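Local coordinates for mitochondrial dynamics protein MID49 (Mus musculus, PDB 4WOY) that serves as a mitochondrial outer-membrane receptor that recruits the fission mediator DNM1L (Drp1), regulates its GTPase activity and is required for mitochondrial fission, at residues A[264-268]-A[269-273]; A[144-147]-A[148-152]; A[14-18]-A[19-23]; A[122-126]-A[127-131]. The protein carries 1 engineered substitution. One frame throughout, in Å; residues are numbered along the deposited sequence.

Contact 1. Residues A[264-268]-A[269-273]; sequences EVAWT and EEALG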
loop_
_atom_site.group_PDB
_atom_site.type_symbol
_atom_site.label_atom_id
_atom_site.label_comp_id
_atom_site.label_asym_id
_atom_site.label_seq_id
_atom_site.Cartn_x
_atom_site.Cartn_y
_atom_site.Cartn_z
ATOM N N GLU A 264 26.136 2.172 -2.451
ATOM C CA GLU A 264 26.787 3.195 -3.250
ATOM C C GLU A 264 27.281 2.490 -4.499
ATOM O O GLU A 264 28.446 2.107 -4.608
ATOM C CB GLU A 264 27.939 3.864 -2.487
ATOM C CG GLU A 264 27.564 4.448 -1.120
ATOM C CD GLU A 264 26.969 5.845 -1.205
ATOM O OE1 GLU A 264 26.720 6.322 -2.331
ATOM O OE2 GLU A 264 26.757 6.468 -0.143
ATOM N N VAL A 265 26.363 2.330 -5.441
ATOM C CA VAL A 265 26.619 1.628 -6.683
ATOM C C VAL A 265 25.841 2.413 -7.749
ATOM O O VAL A 265 25.074 3.308 -7.399
ATOM C CB VAL A 265 26.222 0.122 -6.523
ATOM C CG1 VAL A 265 25.887 -0.575 -7.833
ATOM C CG2 VAL A 265 27.335 -0.616 -5.794
ATOM N N ALA A 266 26.084 2.154 -9.029
ATOM C CA ALA A 266 25.544 3.001 -10.098
ATOM C C ALA A 266 24.018 2.933 -10.222
ATOM O O ALA A 266 23.440 1.870 -10.460
ATOM C CB ALA A 266 26.194 2.650 -11.422
ATOM N N TRP A 267 23.378 4.086 -10.061
ATOM C CA TRP A 267 21.922 4.222 -10.141
ATOM C C TRP A 267 21.507 5.241 -11.210
ATOM O O TRP A 267 20.443 5.855 -11.127
ATOM C CB TRP A 267 21.343 4.571 -8.765
ATOM C CG TRP A 267 21.200 3.355 -7.893
ATOM C CD1 TRP A 267 21.964 3.008 -6.807
ATOM C CD2 TRP A 267 20.188 2.340 -8.012
ATOM N NE1 TRP A 267 21.502 1.823 -6.269
ATOM C CE2 TRP A 267 20.415 1.398 -6.988
ATOM C CE3 TRP A 267 19.116 2.138 -8.895
ATOM C CZ2 TRP A 267 19.615 0.277 -6.823
ATOM C CZ3 TRP A 267 18.323 1.031 -8.736
ATOM C CH2 TRP A 267 18.576 0.107 -7.705
ATOM N N THR A 268 22.357 5.385 -12.222
ATOM C CA THR A 268 22.042 6.186 -13.390
ATOM C C THR A 268 21.112 5.418 -14.304
ATOM O O THR A 268 20.949 4.201 -14.165
ATOM C CB THR A 268 23.297 6.527 -14.214
ATOM O OG1 THR A 268 23.889 5.301 -14.652
ATOM C CG2 THR A 268 24.328 7.338 -13.411
ATOM N N GLU A 269 20.516 6.125 -15.257
ATOM C CA GLU A 269 19.708 5.482 -16.284
ATOM C C GLU A 269 20.581 4.517 -17.090
ATOM O O GLU A 269 20.142 3.454 -17.531
ATOM C CB GLU A 269 19.066 6.537 -17.187
ATOM C CG GLU A 269 18.088 5.964 -18.194
ATOM C CD GLU A 269 17.630 6.972 -19.206
ATOM O OE1 GLU A 269 16.546 7.566 -18.995
ATOM O OE2 GLU A 269 18.356 7.187 -20.198
ATOM N N GLU A 270 21.842 4.892 -17.239
ATOM C CA GLU A 270 22.792 4.104 -17.997
ATOM C C GLU A 270 22.925 2.700 -17.408
ATOM O O GLU A 270 23.084 1.716 -18.146
ATOM C CB GLU A 270 24.139 4.823 -18.019
ATOM C CG GLU A 270 25.229 4.096 -18.763
ATOM C CD GLU A 270 26.520 4.883 -18.809
ATOM O OE1 GLU A 270 27.537 4.304 -19.232
ATOM O OE2 GLU A 270 26.521 6.076 -18.427
ATOM N N ALA A 271 22.840 2.621 -16.079
ATOM C CA ALA A 271 23.001 1.357 -15.353
ATOM C C ALA A 271 21.672 0.732 -14.977
ATOM O O ALA A 271 21.639 -0.256 -14.254
ATOM C CB ALA A 271 23.843 1.573 -14.087
ATOM N N LEU A 272 20.574 1.302 -15.464
ATOM C CA LEU A 272 19.248 0.816 -15.106
ATOM C C LEU A 272 19.037 -0.637 -15.519
ATOM O O LEU A 272 18.417 -1.413 -14.799
ATOM C CB LEU A 272 18.180 1.690 -15.741
ATOM C CG LEU A 272 16.761 1.545 -15.197
ATOM C CD1 LEU A 272 16.732 1.454 -13.692
ATOM C CD2 LEU A 272 15.906 2.709 -15.682
ATOM N N GLY A 273 19.565 -0.994 -16.684
ATOM C CA GLY A 273 19.456 -2.350 -17.180
ATOM C C GLY A 273 20.151 -3.355 -16.278
ATOM O O GLY A 273 19.623 -4.433 -16.020
#

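Contact 2. Residues A[144-147]-A[148-152]; sequences PAIG and SLLGC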
loop_
_atom_site.group_PDB
_atom_site.type_symbol
_atom_site.label_atom_id
_atom_site.label_comp_id
_atom_site.label_asym_id
_atom_site.label_seq_id
_atom_site.Cartn_x
_atom_site.Cartn_y
_atom_site.Cartn_z
ATOM N N PRO A 144 -24.516 7.234 -6.003
ATOM C CA PRO A 144 -25.034 7.679 -7.301
ATOM C C PRO A 144 -24.920 9.190 -7.507
ATOM O O PRO A 144 -24.532 9.632 -8.585
ATOM C CB PRO A 144 -26.507 7.244 -7.254
ATOM C CG PRO A 144 -26.802 6.982 -5.813
ATOM C CD PRO A 144 -25.528 6.472 -5.248
ATOM N N ALA A 145 -25.221 9.966 -6.474
ATOM C CA ALA A 145 -25.185 11.419 -6.571
ATOM C C ALA A 145 -23.771 11.946 -6.752
ATOM O O ALA A 145 -23.543 12.841 -7.566
ATOM C CB ALA A 145 -25.817 12.042 -5.346
ATOM N N ILE A 146 -22.834 11.408 -5.972
ATOM C CA ILE A 146 -21.435 11.825 -6.047
ATOM C C ILE A 146 -20.906 11.552 -7.447
ATOM O O ILE A 146 -20.223 12.384 -8.043
ATOM C CB ILE A 146 -20.567 11.097 -5.007
ATOM C CG1 ILE A 146 -20.932 11.562 -3.598
ATOM C CG2 ILE A 146 -19.093 11.349 -5.253
ATOM C CD1 ILE A 146 -20.528 10.587 -2.492
ATOM N N GLY A 147 -21.265 10.393 -7.981
ATOM C CA GLY A 147 -20.875 10.032 -9.327
ATOM C C GLY A 147 -21.458 10.981 -10.356
ATOM O O GLY A 147 -20.792 11.368 -11.315
ATOM N N SER A 148 -22.719 11.344 -10.158
ATOM C CA SER A 148 -23.398 12.257 -11.062
ATOM C C SER A 148 -22.734 13.631 -11.037
ATOM O O SER A 148 -22.555 14.264 -12.077
ATOM C CB SER A 148 -24.872 12.372 -10.687
ATOM O OG SER A 148 -25.554 13.236 -11.573
ATOM N N LEU A 149 -22.362 14.074 -9.840
ATOM C CA LEU A 149 -21.728 15.374 -9.635
ATOM C C LEU A 149 -20.350 15.473 -10.293
ATOM O O LEU A 149 -19.983 16.517 -10.837
ATOM C CB LEU A 149 -21.601 15.657 -8.134
ATOM C CG LEU A 149 -20.827 16.894 -7.663
ATOM C CD1 LEU A 149 -21.700 18.138 -7.804
ATOM C CD2 LEU A 149 -20.275 16.748 -6.228
ATOM N N LEU A 150 -19.602 14.375 -10.262
ATOM C CA LEU A 150 -18.227 14.371 -10.740
ATOM C C LEU A 150 -18.061 13.754 -12.129
ATOM O O LEU A 150 -16.936 13.567 -12.596
ATOM C CB LEU A 150 -17.335 13.626 -9.744
ATOM C CG LEU A 150 -17.282 14.173 -8.316
ATOM C CD1 LEU A 150 -16.478 13.241 -7.436
ATOM C CD2 LEU A 150 -16.687 15.581 -8.281
ATOM N N GLY A 151 -19.174 13.433 -12.783
ATOM C CA GLY A 151 -19.124 12.806 -14.091
ATOM C C GLY A 151 -18.358 11.486 -14.130
ATOM O O GLY A 151 -17.464 11.320 -14.961
ATOM N N CYS A 152 -18.670 10.571 -13.207
ATOM C CA CYS A 152 -18.114 9.215 -13.211
ATOM C C CYS A 152 -19.035 8.279 -12.425
ATOM O O CYS A 152 -20.031 8.722 -11.873
ATOM C CB CYS A 152 -16.713 9.189 -12.606
ATOM S SG CYS A 152 -16.655 9.708 -10.869
#

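Contact 3. Residues A[14-18]-A[19-23]; sequences VITPE and AHVTL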
loop_
_atom_site.group_PDB
_atom_site.type_symbol
_atom_site.label_atom_id
_atom_site.label_comp_id
_atom_site.label_asym_id
_atom_site.label_seq_id
_atom_site.Cartn_x
_atom_site.Cartn_y
_atom_site.Cartn_z
ATOM N N VAL A 14 4.922 1.313 -18.754
ATOM C CA VAL A 14 5.067 1.878 -17.426
ATOM C C VAL A 14 4.608 3.337 -17.340
ATOM O O VAL A 14 3.755 3.673 -16.528
ATOM C CB VAL A 14 6.524 1.762 -16.936
ATOM C CG1 VAL A 14 6.672 2.350 -15.538
ATOM C CG2 VAL A 14 6.946 0.329 -16.954
ATOM N N ILE A 15 5.128 4.187 -18.215
ATOM C CA ILE A 15 4.881 5.628 -18.113
ATOM C C ILE A 15 3.432 5.980 -18.426
ATOM O O ILE A 15 2.860 5.493 -19.387
ATOM C CB ILE A 15 5.849 6.413 -19.024
ATOM C CG1 ILE A 15 7.295 6.086 -18.630
ATOM C CG2 ILE A 15 5.621 7.910 -18.905
ATOM C CD1 ILE A 15 8.359 6.586 -19.601
ATOM N N THR A 16 2.834 6.806 -17.572
ATOM C CA THR A 16 1.416 7.166 -17.683
ATOM C C THR A 16 1.275 8.585 -18.236
ATOM O O THR A 16 1.917 9.514 -17.754
ATOM C CB THR A 16 0.697 7.087 -16.291
ATOM O OG1 THR A 16 0.870 5.784 -15.719
ATOM C CG2 THR A 16 -0.781 7.400 -16.418
ATOM N N PRO A 17 0.419 8.756 -19.248
ATOM C CA PRO A 17 0.153 10.063 -19.877
ATOM C C PRO A 17 -0.283 11.115 -18.853
ATOM O O PRO A 17 -1.126 10.796 -18.011
ATOM C CB PRO A 17 -0.973 9.746 -20.869
ATOM C CG PRO A 17 -0.751 8.294 -21.234
ATOM C CD PRO A 17 -0.251 7.643 -19.950
ATOM N N GLU A 18 0.264 12.330 -18.904
ATOM C CA GLU A 18 0.026 13.266 -17.802
ATOM C C GLU A 18 -1.420 13.708 -17.661
ATOM O O GLU A 18 -1.864 14.042 -16.561
ATOM C CB GLU A 18 0.882 14.523 -17.943
ATOM C CG GLU A 18 0.964 15.301 -16.630
ATOM C CD GLU A 18 1.682 16.631 -16.759
ATOM O OE1 GLU A 18 2.075 16.986 -17.894
ATOM O OE2 GLU A 18 1.827 17.330 -15.728
ATOM N N ALA A 19 -2.166 13.675 -18.751
ATOM C CA ALA A 19 -3.589 13.967 -18.678
ATOM C C ALA A 19 -4.290 12.971 -17.756
ATOM O O ALA A 19 -5.160 13.338 -16.962
ATOM C CB ALA A 19 -4.222 13.967 -20.072
ATOM N N HIS A 20 -3.902 11.710 -17.862
ATOM C CA HIS A 20 -4.525 10.672 -17.050
ATOM C C HIS A 20 -4.131 10.816 -15.577
ATOM O O HIS A 20 -4.966 10.596 -14.683
ATOM C CB HIS A 20 -4.144 9.287 -17.588
ATOM C CG HIS A 20 -4.672 9.012 -18.967
ATOM N ND1 HIS A 20 -4.280 7.922 -19.717
ATOM C CD2 HIS A 20 -5.565 9.690 -19.731
ATOM C CE1 HIS A 20 -4.899 7.947 -20.885
ATOM N NE2 HIS A 20 -5.687 9.008 -20.916
ATOM N N VAL A 21 -2.882 11.214 -15.326
ATOM C CA VAL A 21 -2.408 11.433 -13.958
ATOM C C VAL A 21 -3.138 12.615 -13.333
ATOM O O VAL A 21 -3.621 12.534 -12.202
ATOM C CB VAL A 21 -0.857 11.665 -13.884
ATOM C CG1 VAL A 21 -0.428 12.150 -12.488
ATOM C CG2 VAL A 21 -0.115 10.399 -14.263
ATOM N N THR A 22 -3.243 13.700 -14.084
ATOM C CA THR A 22 -3.912 14.907 -13.597
ATOM C C THR A 22 -5.386 14.671 -13.301
ATOM O O THR A 22 -5.933 15.192 -12.309
ATOM C CB THR A 22 -3.775 16.046 -14.618
ATOM O OG1 THR A 22 -2.384 16.254 -14.877
ATOM C CG2 THR A 22 -4.351 17.335 -14.071
ATOM N N LEU A 23 -6.012 13.885 -14.177
ATOM C CA LEU A 23 -7.431 13.539 -14.066
ATOM C C LEU A 23 -7.720 12.639 -12.867
ATOM O O LEU A 23 -8.717 12.812 -12.151
ATOM C CB LEU A 23 -7.935 12.840 -15.351
ATOM C CG LEU A 23 -9.346 12.278 -15.237
ATOM C CD1 LEU A 23 -10.371 13.444 -14.887
ATOM C CD2 LEU A 23 -9.709 11.362 -16.404
#

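Contact 4. Residues A[122-126]-A[127-131]; sequences GYLSS and RVLLE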
loop_
_atom_site.group_PDB
_atom_site.type_symbol
_atom_site.label_atom_id
_atom_site.label_comp_id
_atom_site.label_asym_id
_atom_site.label_seq_id
_atom_site.Cartn_x
_atom_site.Cartn_y
_atom_site.Cartn_z
ATOM N N GLY A 122 -9.819 -5.183 25.875
ATOM C CA GLY A 122 -9.061 -3.973 26.141
ATOM C C GLY A 122 -8.288 -3.397 24.958
ATOM O O GLY A 122 -7.342 -2.634 25.139
ATOM N N TYR A 123 -8.677 -3.792 23.751
ATOM C CA TYR A 123 -8.022 -3.321 22.554
ATOM C C TYR A 123 -8.979 -2.712 21.573
ATOM O O TYR A 123 -10.106 -3.188 21.409
ATOM C CB TYR A 123 -7.290 -4.473 21.883
ATOM C CG TYR A 123 -6.180 -5.030 22.733
ATOM C CD1 TYR A 123 -4.886 -4.499 22.659
ATOM C CD2 TYR A 123 -6.420 -6.070 23.627
ATOM C CE1 TYR A 123 -3.857 -5.001 23.458
ATOM C CE2 TYR A 123 -5.393 -6.587 24.434
ATOM C CZ TYR A 123 -4.125 -6.037 24.348
ATOM O OH TYR A 123 -3.106 -6.541 25.120
ATOM N N LEU A 124 -8.512 -1.673 20.898
ATOM C CA LEU A 124 -9.254 -1.063 19.821
ATOM C C LEU A 124 -9.242 -1.980 18.600
ATOM O O LEU A 124 -8.188 -2.243 18.017
ATOM C CB LEU A 124 -8.645 0.288 19.465
ATOM C CG LEU A 124 -9.329 1.128 18.401
ATOM C CD1 LEU A 124 -10.699 1.507 18.876
ATOM C CD2 LEU A 124 -8.477 2.351 18.163
ATOM N N SER A 125 -10.423 -2.459 18.219
ATOM C CA SER A 125 -10.523 -3.510 17.207
ATOM C C SER A 125 -10.600 -2.962 15.788
ATOM O O SER A 125 -11.568 -2.320 15.443
ATOM C CB SER A 125 -11.748 -4.384 17.461
ATOM O OG SER A 125 -11.896 -5.346 16.423
ATOM N N SER A 126 -9.606 -3.257 14.961
ATOM C CA SER A 126 -9.681 -2.853 13.572
ATOM C C SER A 126 -10.905 -3.509 12.904
ATOM O O SER A 126 -11.593 -2.860 12.127
ATOM C CB SER A 126 -8.372 -3.187 12.843
ATOM O OG SER A 126 -8.186 -4.573 12.742
ATOM N N ARG A 127 -11.196 -4.767 13.258
ATOM C CA ARG A 127 -12.303 -5.504 12.657
ATOM C C ARG A 127 -13.641 -4.826 12.880
ATOM O O ARG A 127 -14.450 -4.760 11.963
ATOM C CB ARG A 127 -12.393 -6.933 13.201
ATOM C CG ARG A 127 -13.725 -7.637 12.884
ATOM C CD ARG A 127 -13.777 -9.051 13.442
ATOM N NE ARG A 127 -13.609 -9.072 14.900
ATOM C CZ ARG A 127 -14.591 -8.854 15.778
ATOM N NH1 ARG A 127 -15.832 -8.601 15.356
ATOM N NH2 ARG A 127 -14.333 -8.898 17.083
ATOM N N VAL A 128 -13.886 -4.348 14.093
ATOM C CA VAL A 128 -15.140 -3.668 14.399
ATOM C C VAL A 128 -15.198 -2.313 13.679
ATOM O O VAL A 128 -16.235 -1.925 13.118
ATOM C CB VAL A 128 -15.324 -3.502 15.926
ATOM C CG1 VAL A 128 -16.600 -2.717 16.244
ATOM C CG2 VAL A 128 -15.361 -4.884 16.597
ATOM N N LEU A 129 -14.067 -1.618 13.653
ATOM C CA LEU A 129 -13.958 -0.398 12.872
ATOM C C LEU A 129 -14.252 -0.656 11.399
ATOM O O LEU A 129 -14.983 0.097 10.778
ATOM C CB LEU A 129 -12.564 0.183 13.034
ATOM C CG LEU A 129 -12.602 1.053 14.285
ATOM C CD1 LEU A 129 -11.220 1.198 14.911
ATOM C CD2 LEU A 129 -13.212 2.421 13.887
ATOM N N LEU A 130 -13.703 -1.751 10.876
ATOM C CA LEU A 130 -13.931 -2.173 9.507
ATOM C C LEU A 130 -15.411 -2.416 9.225
ATOM O O LEU A 130 -15.923 -1.937 8.212
ATOM C CB LEU A 130 -13.127 -3.428 9.198
ATOM C CG LEU A 130 -11.695 -3.197 8.741
ATOM C CD1 LEU A 130 -11.026 -4.532 8.516
ATOM C CD2 LEU A 130 -11.661 -2.353 7.469
ATOM N N GLU A 131 -16.095 -3.113 10.130
ATOM C CA GLU A 131 -17.534 -3.365 9.974
ATOM C C GLU A 131 -18.329 -2.050 9.841
ATOM O O GLU A 131 -19.229 -1.936 9.015
ATOM C CB GLU A 131 -18.088 -4.131 11.187
ATOM C CG GLU A 131 -17.481 -5.488 11.466
ATOM C CD GLU A 131 -18.029 -6.111 12.764
ATOM O OE1 GLU A 131 -18.463 -5.328 13.645
ATOM O OE2 GLU A 131 -17.990 -7.362 12.914
#

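Contact 1. Residues A[264-268]-A[269-273]
Thr268 and Ala271 close a beta turn, with the Thr268 hydroxyl accepting from the same N-H as its carbonyl; through this turn the loop after helix 250-261 enters helix 272-288 in the Mab-21-like HhH/H2TH region. Ala271 N lies 3.1 Å from Thr268 O and 3.2 Å from Thr268 OG1. Neither bond is straight, with N-H...O angles near 135° and 138°, and the amide lies well above the plane of the Thr268 carbonyl. OG1 can share this N-H because it stands between the backbone N and the carbonyl carbon of its own residue (chi1 61°). The next N-H, Leu272 N, bonds Glu269 O at 3.0 Å. The tight part is the Ala266-Ala271 pair, in which Ala271, the N-cap residue, is buried and Ala266 is exposed. The CB bond of buried Trp267 leads away from the turn, and its ring rests on Leu231 of helix 228-241 and makes a cation-pi contact with Arg228. Glu269 forms a salt bridge with Arg230 of the same helix. The solvent side is looser: Glu270 is extended and exposed, and of its side chain CB alone touches the loop, 3.4 Å from Thr268 OG1. On the packed side Ala266 CB and Ala271 CB stand 3.7 Å apart, and Ala271 CB lies equally close, at 3.7 Å, to Ala266 O.

Contact 2. Residues A[144-147]-A[148-152]
Gly147 O takes two N-H groups at the C-terminal end of helix 143-150. Cys152 N reaches it at 3.0 Å in a nearly straight bond (170° at the hydrogen), while Leu150 N adds a weak, bent bond at 3.4 Å. The Cys152 bond spans six residues and belongs to a Schellman motif: Gly151 leaves the helix with positive phi (58°) and swings the next N-H back over the last turn. Below this end the regular helical pattern persists. Leu149 N meets Ala145 O at 2.8 Å, Ser148 N meets Pro144 O at 2.9 Å, and Leu150 N meets Ile146 O at 3.0 Å; in these three bonds, as in that of Cys152, the donor is tilted about 20° from the carbonyl plane. One apolar pair runs along the inner side: Ile146 and Leu150 lie side by side and point the same way, with Ile146 CG2 3.9 Å from Leu150 CD1. The isoleucine offers CG2 because that branch is anti to the backbone N, and Leu150 CG also leans over Ile146 O at 3.5 Å. That same side faces helix 18-42, where Ile146 and Leu149 touch Glu34 while Leu150 rests on Asp30 and Ile31. The short helix follows helix 126-139 in the chain, packs on helix 18-42, and hands over to strand 153-156 of the mixed sheet.

Contact 3. Residues A[14-18]-A[19-23]
His20 packs back onto Pro17, the N-terminal neighbour of its helix. Its CB sits 3.4 Å from Pro17 O and also meets the methyl CG2 of Thr16. From there CG stands beside the backbone N (chi1 -65°), which brings the ring back along the chain toward the proline. ND1 is the ring atom that meets it most closely, 3.9 Å from both Pro17 CB and Pro17 CG, and CE1 beyond it approaches Pro17 CG more distantly. The proline therefore lies over one face of the imidazole, displaced toward the rim, in a CH-pi contact: seen from the ring centroid, Pro17 CB is 24° off the ring normal.

This is the N-terminal entry to helix 18-42, with Pro17 as the N-cap residue. Pro17 O opens the helical bonding by accepting Val21 N at 3.2 Å, in the carbonyl plane, and a weak second bond from His20 N. The residues flanking the first turn meet as in a hydrophobic staple, the methyl groups Thr16 CG2 and Val21 CG2 lying 3.8 Å apart. The Thr16 hydroxyl bonds Gln62 O, tying the entry to a neighbouring loop.

The next carbonyl, Glu18 O, is gripped twice by Thr22, one turn on. Thr22 N comes at 2.9 Å and Thr22 OG1 at 2.8 Å, from opposite faces of the carbonyl plane; with OG1 beside its own backbone N, the hydroxyl folds back along the helix and donates to the same oxygen as the amide.

Contact 4. Residues A[122-126]-A[127-131]
Ser125 caps helix 126-139: its OG accepts from Val128 N at 3.2 Å, with 162° at the hydrogen. With OG anti to the backbone N of Ser125 (chi1 176°), it lies within reach of the N-H groups of the first turn, and Val128 N takes it. The backbone bonding begins at the same residue, as Leu129 N reaches Ser125 O at 3.2 Å in a nearly straight bond, and Leu130 N follows with a shorter one to Ser126 O at 2.7 Å. Around this cap the apolar atoms close in. Val128 CG2 touches Ser125 CB at 3.7 Å and lies over one face of the Arg127 guanidinium, near its rim. The bend at chi3 of Arg127 carries that group along the helix, where NH1 of Arg127 forms a salt bridge with Glu131 OE2 at 3.5 Å. Leu124 and Leu129 cross at about a right angle, Leu124 CG 4.0 Å from Leu129 CD1, which bridges the residue before the cap and the first turn in the manner of a hydrophobic staple.

The next shell bonds to these groups. Asn203 OD1 bonds both Ser125 OG and Arg127 NH2, and Ser126 OG reaches the carbonyls of Ser202 and Leu204. Trp205 of strand 205-208 packs on Ser126 and Leu129, while its NE1 bonds Leu124 O.

Since Ser125 OG accepts an N-H and also meets the amide oxygen of Asn203, its own proton probably points to that oxygen; a donor and an acceptor would then satisfy this buried hydroxyl, and the positive guanidinium nearby would probably polarise the shared OD1.

Contacts 1, 3 and 4 are helix starts, whereas contact 2 is a helix end. Contact 4 is the buried one, its capping hydroxyl tied to another part of the fold; contact 3 lies at the surface, with a proline as cap residue. Contacts 1 and 2 are partly buried: contact 1 relies on two bent bonds to one N-H plus a methyl pair, contact 2 on backbone bonds that end in a Schellman motif. Contacts 2 and 3 both involve helix 18-42, the first packing against it and the second forming its beginning, with nearest atoms about 7 Å apart. Contact 1, in the Mab-21-like region, has its centre about 45 Å from that of contact 4, across the chain's centre.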